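Glutathione s-transferase (Sphingomonas paucimobilis, PDB 1F2E) binds glutathione and probably transfers it to electrophilic substrates. Local coordinates at residues E41-L44 and T45-P48. Numbering follows the deposited sequence.
Sequences EDFL and TVNP
The short helix 43-46 of the thioredoxin-like glutathione-binding domain is a single turn, and F43 meets V46 and N47 across it. D42 O accepts T45 N at 2.8 Å, with the donor tilted 32° from the carbonyl plane. F43 O serves two donors: N47 N, 2.9 Å away, approaches almost straight along the C=O axis, whereas V46 N makes a weak, bent bond. The anti torsion of F43 (chi1 -174°) sets CG beside the carbonyl carbon, from where the ring reaches V46 and N47. Its CD1 lies 3.7 Å from V46 CB, the two side chains crossing at about a right angle, while N47 N sits over one face. N47 runs alongside the ring, its CB 3.9 Å from F43 CZ, and the planes of its amide and the ring are 76° apart; N47 is buried, and ND2 finds an acceptor in the backbone oxygen of K51. Past the turn, P48, with no N-H to give, offers its CA to L44 O. F43 also packs on F4 and on the glutathione-binding V52, so an alanine here would probably open a gap between the turn and the sheet and leave V46 poorly covered. Backbone bonds thus shape the turn, while F43 packing on F4 and V52 and the N47 bond to K51 O join it to the sheet and the glutathione-side loop.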
# COMPACT_ATOMS: atom_id res chain seq x y z
N GLU A 41 -24.10 -10.56 -11.39
CA GLU A 41 -23.02 -11.40 -10.89
C GLU A 41 -22.76 -11.29 -9.39
O GLU A 41 -23.05 -10.28 -8.75
CB GLU A 41 -21.70 -11.06 -11.58
CG GLU A 41 -21.70 -11.12 -13.09
CD GLU A 41 -20.32 -10.78 -13.66
OE1 GLU A 41 -19.37 -11.58 -13.45
OE2 GLU A 41 -20.18 -9.70 -14.29
N ASP A 42 -22.19 -12.36 -8.85
CA ASP A 42 -21.82 -12.40 -7.44
C ASP A 42 -20.43 -11.78 -7.45
O ASP A 42 -19.47 -12.40 -7.92
CB ASP A 42 -21.77 -13.85 -6.95
CG ASP A 42 -21.02 -14.00 -5.64
OD1 ASP A 42 -21.22 -13.16 -4.73
OD2 ASP A 42 -20.24 -14.97 -5.51
N PHE A 43 -20.33 -10.56 -6.95
CA PHE A 43 -19.06 -9.84 -6.94
C PHE A 43 -17.86 -10.61 -6.38
O PHE A 43 -16.72 -10.31 -6.73
CB PHE A 43 -19.21 -8.51 -6.21
CG PHE A 43 -17.99 -7.64 -6.29
CD1 PHE A 43 -17.43 -7.32 -7.52
CD2 PHE A 43 -17.38 -7.17 -5.13
CE1 PHE A 43 -16.27 -6.55 -7.61
CE2 PHE A 43 -16.22 -6.40 -5.20
CZ PHE A 43 -15.67 -6.09 -6.45
N LEU A 44 -18.11 -11.60 -5.52
CA LEU A 44 -17.01 -12.38 -4.95
C LEU A 44 -16.29 -13.18 -6.04
O LEU A 44 -15.18 -13.67 -5.82
CB LEU A 44 -17.53 -13.33 -3.86
CG LEU A 44 -17.98 -12.68 -2.56
CD1 LEU A 44 -18.45 -13.74 -1.58
CD2 LEU A 44 -16.82 -11.89 -1.97
N THR A 45 -16.93 -13.31 -7.19
CA THR A 45 -16.34 -14.03 -8.32
C THR A 45 -15.39 -13.09 -9.07
O THR A 45 -14.39 -13.53 -9.63
CB THR A 45 -17.42 -14.52 -9.29
OG1 THR A 45 -18.18 -15.57 -8.67
CG2 THR A 45 -16.79 -15.04 -10.58
N VAL A 46 -15.72 -11.80 -9.06
CA VAL A 46 -14.88 -10.81 -9.72
C VAL A 46 -13.67 -10.54 -8.83
O VAL A 46 -12.53 -10.51 -9.30
CB VAL A 46 -15.67 -9.51 -9.96
CG1 VAL A 46 -14.79 -8.49 -10.66
CG2 VAL A 46 -16.91 -9.80 -10.80
N ASN A 47 -13.93 -10.36 -7.54
CA ASN A 47 -12.88 -10.12 -6.56
C ASN A 47 -13.22 -10.90 -5.29
O ASN A 47 -14.09 -10.49 -4.52
CB ASN A 47 -12.75 -8.63 -6.26
CG ASN A 47 -11.71 -8.35 -5.20
OD1 ASN A 47 -10.71 -9.05 -5.09
ND2 ASN A 47 -11.95 -7.31 -4.41
N PRO A 48 -12.54 -12.03 -5.05
CA PRO A 48 -12.79 -12.86 -3.86
C PRO A 48 -12.86 -12.18 -2.49
O PRO A 48 -13.54 -12.67 -1.60
CB PRO A 48 -11.70 -13.94 -3.94
CG PRO A 48 -10.65 -13.34 -4.84
CD PRO A 48 -11.47 -12.62 -5.87